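Local coordinates for carbohydrate binding protein (Flavobacterium johnsoniae, PDB 3HZB), which binds calcium ions through the betagamma-crystallin domain described here, one piece of a longer protein that probably also binds carbohydrate, at residues Gly16-Gly21 against Ser80-Ile85; Ala49-Asp54 against Thr62-Asp67. One frame throughout, in Å; residues are numbered along the deposited sequence.

Contact 1: Gly16-Gly21 against Ser80-Ile85. With CA (calcium ion), chain M.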
loop_
_atom_site.group_PDB
_atom_site.type_symbol
_atom_site.label_atom_id
_atom_site.label_comp_id
_atom_site.label_asym_id
_atom_site.label_seq_id
_atom_site.Cartn_x
_atom_site.Cartn_y
_atom_site.Cartn_z
ATOM N N GLY B 16 2.871 -11.881 -9.166
ATOM C CA GLY B 16 4.299 -11.977 -9.391
ATOM C C GLY B 16 4.999 -11.046 -8.417
ATOM O O GLY B 16 4.565 -9.914 -8.221
ATOM N N GLY B 17 6.071 -11.521 -7.796
ATOM C CA GLY B 17 6.801 -10.696 -6.852
ATOM C C GLY B 17 7.993 -10.034 -7.517
ATOM O O GLY B 17 8.766 -10.698 -8.213
ATOM N N LEU B 18 8.143 -8.729 -7.306
ATOM C CA LEU B 18 9.246 -7.979 -7.900
ATOM C C LEU B 18 10.115 -7.318 -6.831
ATOM O O LEU B 18 9.646 -6.996 -5.740
ATOM C CB LEU B 18 8.713 -6.884 -8.830
ATOM C CG LEU B 18 7.568 -7.207 -9.794
ATOM C CD1 LEU B 18 7.196 -5.944 -10.568
ATOM C CD2 LEU B 18 7.967 -8.319 -10.737
ATOM N N THR B 19 11.390 -7.133 -7.156
ATOM C CA THR B 19 12.326 -6.474 -6.259
ATOM C C THR B 19 12.954 -5.353 -7.078
ATOM O O THR B 19 12.566 -5.133 -8.229
ATOM C CB THR B 19 13.437 -7.436 -5.761
ATOM O OG1 THR B 19 14.111 -8.027 -6.881
ATOM C CG2 THR B 19 12.842 -8.530 -4.891
ATOM N N ILE B 20 13.904 -4.634 -6.492
ATOM C CA ILE B 20 14.568 -3.549 -7.207
ATOM C C ILE B 20 15.123 -4.080 -8.523
ATOM O O ILE B 20 15.746 -5.141 -8.556
ATOM C CB ILE B 20 15.727 -2.962 -6.373
ATOM C CG1 ILE B 20 15.166 -2.197 -5.171
ATOM C CG2 ILE B 20 16.592 -2.055 -7.239
ATOM C CD1 ILE B 20 14.351 -0.974 -5.547
ATOM N N GLY B 21 14.893 -3.348 -9.607
ATOM C CA GLY B 21 15.395 -3.796 -10.891
ATOM C C GLY B 21 14.470 -3.485 -12.051
ATOM O O GLY B 21 13.395 -2.910 -11.869
ATOM N N SER B 80 3.233 -3.454 -20.041
ATOM C CA SER B 80 4.105 -4.336 -20.817
ATOM C C SER B 80 5.523 -4.452 -20.275
ATOM O O SER B 80 6.270 -5.352 -20.660
ATOM C CB SER B 80 4.147 -3.887 -22.273
ATOM O OG SER B 80 2.923 -4.202 -22.903
ATOM N N SER B 81 5.898 -3.525 -19.400
ATOM C CA SER B 81 7.206 -3.556 -18.758
ATOM C C SER B 81 7.148 -2.701 -17.501
ATOM O O SER B 81 6.328 -1.783 -17.394
ATOM C CB SER B 81 8.325 -3.091 -19.707
ATOM O OG SER B 81 8.124 -1.780 -20.187
ATOM N N ILE B 82 8.009 -3.024 -16.544
ATOM C CA ILE B 82 8.034 -2.329 -15.265
ATOM C C ILE B 82 9.441 -2.177 -14.722
ATOM O O ILE B 82 10.311 -3.014 -14.968
ATOM C CB ILE B 82 7.236 -3.123 -14.205
ATOM C CG1 ILE B 82 5.799 -3.332 -14.673
ATOM C CG2 ILE B 82 7.274 -2.403 -12.868
ATOM C CD1 ILE B 82 4.999 -4.249 -13.767
ATOM N N ARG B 83 9.652 -1.099 -13.974
ATOM C CA ARG B 83 10.929 -0.846 -13.338
ATOM C C ARG B 83 10.620 -0.512 -11.889
ATOM O O ARG B 83 9.751 0.316 -11.602
ATOM C CB ARG B 83 11.669 0.309 -14.018
ATOM C CG ARG B 83 12.131 -0.025 -15.432
ATOM C CD ARG B 83 12.852 1.144 -16.060
ATOM N NE ARG B 83 14.046 1.508 -15.306
ATOM C CZ ARG B 83 14.370 2.758 -14.994
ATOM N NH1 ARG B 83 13.580 3.758 -15.372
ATOM N NH2 ARG B 83 15.481 3.008 -14.307
ATOM N N VAL B 84 11.312 -1.195 -10.986
ATOM C CA VAL B 84 11.137 -1.001 -9.558
ATOM C C VAL B 84 12.346 -0.222 -9.060
ATOM O O VAL B 84 13.486 -0.622 -9.298
ATOM C CB VAL B 84 11.059 -2.360 -8.826
ATOM C CG1 VAL B 84 10.870 -2.140 -7.336
ATOM C CG2 VAL B 84 9.904 -3.186 -9.390
ATOM N N ILE B 85 12.090 0.894 -8.384
ATOM C CA ILE B 85 13.153 1.742 -7.859
ATOM C C ILE B 85 12.866 2.160 -6.417
ATOM O O ILE B 85 11.746 2.030 -5.930
ATOM C CB ILE B 85 13.309 3.027 -8.704
ATOM C CG1 ILE B 85 12.033 3.867 -8.614
ATOM C CG2 ILE B 85 13.613 2.666 -10.151
ATOM C CD1 ILE B 85 12.112 5.179 -9.368
HETATM CA CA CA M . 0.894 -2.736 -23.435
HETATM O O HOH W 1 -0.545 -0.548 -23.858
HETATM O O HOH W 2 -0.535 -3.318 -25.787
HETATM O O HOH W 3 1.783 -1.867 -25.859
#
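Gly-21 and Val-84 are joined by two backbone hydrogen bonds and form an antiparallel hydrogen-bonded pair. Gly-21 N donates to Val-84 O at 3.1 Å. Val-84 N donates back to Gly-21 O at 2.8 Å. Both bonds are nearly straight at the hydrogen. Arg-83 CA adds a CA-H...O contact to Gly-21 O at 3.5 Å. Val-84 CB comes within 3.2 Å of Thr-19 O, a close approach to a carbonyl oxygen. The backbone of Gly-21 has a phi of 144°, where a CB would press on the carbonyl O of Ile-20.

The pairing sits where the chain leaves strand 15-18 in one sheet and enters strand 21-23 at the edge of the other. This is the crossing of the betagamma-crystallin fold, in which one Greek key lends a strand to the sheet of its partner.

The apolar contacts centre on Val-84. Its CG1 is anti to the backbone N (chi1 -180°) and faces Ile-20 CD1 at 4.1 Å. Its other branch, CG2, meets Leu-18 CB at 3.9 Å. Leu-18 CD1 continues to Ile-82 CG2. Ile-20 CD1 also packs on the backbone of Ile-85, 3.6 Å from its C.

Polar side chains of segment 80-85 turn to other partners. Arg-83 NE forms a salt bridge with Asp-22. Ser-80 OG binds a calcium ion at 2.6 Å, in a site completed by Asp-36 OD1, Gln-53 O, Lys-78 O and three waters.

Contact 2: Ala49-Asp54 against Thr62-Asp67. With CA (calcium ion), chain K; CA (calcium ion), chain M.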
loop_
_atom_site.group_PDB
_atom_site.type_symbol
_atom_site.label_atom_id
_atom_site.label_comp_id
_atom_site.label_asym_id
_atom_site.label_seq_id
_atom_site.Cartn_x
_atom_site.Cartn_y
_atom_site.Cartn_z
ATOM N N ALA B 49 6.951 1.466 -8.185
ATOM C CA ALA B 49 6.978 0.844 -9.497
ATOM C C ALA B 49 6.664 1.860 -10.584
ATOM O O ALA B 49 5.712 2.628 -10.474
ATOM C CB ALA B 49 5.975 -0.303 -9.558
ATOM N N ILE B 50 7.495 1.877 -11.618
ATOM C CA ILE B 50 7.273 2.758 -12.753
ATOM C C ILE B 50 6.698 1.840 -13.825
ATOM O O ILE B 50 7.366 0.897 -14.257
ATOM C CB ILE B 50 8.581 3.354 -13.301
ATOM C CG1 ILE B 50 9.352 4.075 -12.190
ATOM C CG2 ILE B 50 8.257 4.288 -14.455
ATOM C CD1 ILE B 50 8.585 5.211 -11.540
ATOM N N LEU B 51 5.465 2.103 -14.243
ATOM C CA LEU B 51 4.826 1.271 -15.255
ATOM C C LEU B 51 5.033 1.858 -16.639
ATOM O O LEU B 51 5.085 3.076 -16.803
ATOM C CB LEU B 51 3.322 1.164 -14.984
ATOM C CG LEU B 51 2.877 0.801 -13.563
ATOM C CD1 LEU B 51 1.357 0.708 -13.530
ATOM C CD2 LEU B 51 3.501 -0.517 -13.131
ATOM N N TYR B 52 5.151 0.984 -17.632
ATOM C CA TYR B 52 5.330 1.407 -19.016
ATOM C C TYR B 52 4.278 0.735 -19.897
ATOM O O TYR B 52 3.965 -0.445 -19.723
ATOM C CB TYR B 52 6.729 1.028 -19.512
ATOM C CG TYR B 52 7.853 1.729 -18.779
ATOM C CD1 TYR B 52 8.380 2.933 -19.251
ATOM C CD2 TYR B 52 8.374 1.201 -17.600
ATOM C CE1 TYR B 52 9.403 3.593 -18.561
ATOM C CE2 TYR B 52 9.393 1.853 -16.901
ATOM C CZ TYR B 52 9.901 3.048 -17.389
ATOM O OH TYR B 52 10.902 3.693 -16.697
ATOM N N GLN B 53 3.735 1.490 -20.845
ATOM C CA GLN B 53 2.732 0.951 -21.746
ATOM C C GLN B 53 3.335 -0.102 -22.673
ATOM O O GLN B 53 2.720 -1.118 -22.936
ATOM C CB GLN B 53 2.119 2.069 -22.599
ATOM C CG GLN B 53 1.173 3.013 -21.869
ATOM C CD GLN B 53 -0.176 2.383 -21.562
ATOM O OE1 GLN B 53 -0.729 1.637 -22.374
ATOM N NE2 GLN B 53 -0.724 2.701 -20.397
ATOM N N ASP B 54 4.545 0.128 -23.158
ATOM C CA ASP B 54 5.143 -0.828 -24.078
ATOM C C ASP B 54 6.292 -1.607 -23.463
ATOM O O ASP B 54 6.764 -1.276 -22.376
ATOM C CB ASP B 54 5.621 -0.099 -25.341
ATOM C CG ASP B 54 4.504 0.674 -26.026
ATOM O OD1 ASP B 54 3.343 0.218 -25.970
ATOM O OD2 ASP B 54 4.787 1.730 -26.633
ATOM N N THR B 62 3.857 5.787 -15.684
ATOM C CA THR B 62 3.150 6.297 -14.520
ATOM C C THR B 62 3.824 5.674 -13.309
ATOM O O THR B 62 4.457 4.622 -13.416
ATOM C CB THR B 62 1.646 5.927 -14.530
ATOM O OG1 THR B 62 0.967 6.678 -13.513
ATOM C CG2 THR B 62 1.449 4.439 -14.265
ATOM N N VAL B 63 3.707 6.333 -12.163
ATOM C CA VAL B 63 4.324 5.828 -10.947
ATOM C C VAL B 63 3.281 5.311 -9.970
ATOM O O VAL B 63 2.267 5.962 -9.730
ATOM C CB VAL B 63 5.139 6.929 -10.227
ATOM C CG1 VAL B 63 5.814 6.354 -8.988
ATOM C CG2 VAL B 63 6.164 7.521 -11.167
ATOM N N ILE B 64 3.528 4.130 -9.420
ATOM C CA ILE B 64 2.633 3.556 -8.431
ATOM C C ILE B 64 3.488 3.528 -7.170
ATOM O O ILE B 64 4.379 2.688 -7.036
ATOM C CB ILE B 64 2.206 2.115 -8.798
ATOM C CG1 ILE B 64 1.672 2.070 -10.236
ATOM C CG2 ILE B 64 1.144 1.627 -7.816
ATOM C CD1 ILE B 64 0.469 2.965 -10.493
ATOM N N ASN B 65 3.237 4.463 -6.256
ATOM C CA ASN B 65 4.021 4.542 -5.028
ATOM C C ASN B 65 3.259 4.162 -3.760
ATOM O O ASN B 65 3.719 4.427 -2.650
ATOM C CB ASN B 65 4.620 5.940 -4.874
ATOM C CG ASN B 65 3.620 7.030 -5.165
ATOM O OD1 ASN B 65 2.475 6.964 -4.726
ATOM N ND2 ASN B 65 4.050 8.049 -5.902
ATOM N N SER B 66 2.099 3.538 -3.940
ATOM C CA SER B 66 1.263 3.078 -2.833
ATOM C C SER B 66 0.317 2.045 -3.438
ATOM O O SER B 66 0.053 2.081 -4.641
ATOM C CB SER B 66 0.474 4.242 -2.219
ATOM O OG SER B 66 -0.406 4.830 -3.162
ATOM N N ASP B 67 -0.172 1.115 -2.621
ATOM C CA ASP B 67 -1.070 0.072 -3.111
ATOM C C ASP B 67 -2.165 0.635 -4.011
ATOM O O ASP B 67 -2.798 1.640 -3.676
ATOM C CB ASP B 67 -1.738 -0.671 -1.945
ATOM C CG ASP B 67 -0.747 -1.382 -1.054
ATOM O OD1 ASP B 67 0.396 -1.615 -1.496
ATOM O OD2 ASP B 67 -1.118 -1.725 0.092
HETATM CA CA CA K . 1.781 -1.297 1.026
HETATM CA CA CA M . 0.894 -2.736 -23.435
HETATM O O HOH W 1 -0.545 -0.548 -23.858
HETATM O O HOH W 3 1.783 -1.867 -25.859
HETATM O O HOH W 4 3.109 -3.818 0.643
HETATM O O HOH W 2 -0.535 -3.318 -25.787
#
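The backbone N-H and C=O groups of Ala-49 and Leu-51 meet those of Ile-64 and Thr-62. Ala-49, Leu-51, Thr-62 and Ile-64 project from one face of this pairing. Ile-50 and Val-63 project from the other. Tyr-52 points away from segment 62-67, and its ring meets that of Phe-57 edge-to-face.

Four backbone bonds link the strands of this beta hairpin, part of the second Greek key. Leu-51 N to Thr-62 O is short, at 2.8 Å. The return bond, Thr-62 N to Leu-51 O, is longer at 3.2 Å and bent to 143° at the hydrogen. Ala-49 and Ile-64 exchange two straighter bonds. Ile-50 and Val-63, between these pairs, form the non-hydrogen-bonded pair.

On the first face, the Leu-51 and Ile-64 side chains cross, with Leu-51 CD1 3.6 Å from Ile-64 CG1. Leu-51 and Thr-62 lie side by side and point the same way, with CB of the leucine 3.8 Å from CG2 of the threonine. Thr-62 OG1 is anti to the backbone N (chi1 -168°), which leaves CG2 in the crowded position facing the leucine. Trp-75 touches both residues. On the other face, Ile-50 CD1 is packed tightly against Val-63 CG2 at 3.4 Å.

Calcium is bound beyond both ends of the pairing. Gln-53 O binds one ion at 2.5 Å, and Gln-53 OE1 accepts a hydrogen bond from a water on that ion. Asp-67 OD1 binds another at 2.9 Å, together with Ile-43 O, a water, and Asp-67 OD1 and Ile-43 O of the second subunit. The two aspartates probably share the positive charge of that ion, so calcium would ease the repulsion between them across the subunit interface.

Overall arrangement
Both contacts reach the same four-stranded sheet, where strands 81-86 and 47-52 are neighbours. Arg-83 O and Ile-50 N probably form a hydrogen bond between them. Each contact mixes buried and exposed residues. Contact 1 joins distant parts of the chain at one edge of the sheet, with a single bridged pair and a cluster around one valine. Contact 2 is a local hairpin at the opposite edge, with three bridged pairs and side chains on both faces. They also meet at one calcium ion, to which contact 1 gives a side-chain hydroxyl and contact 2 a backbone carbonyl. Only contact 2 reaches the second subunit.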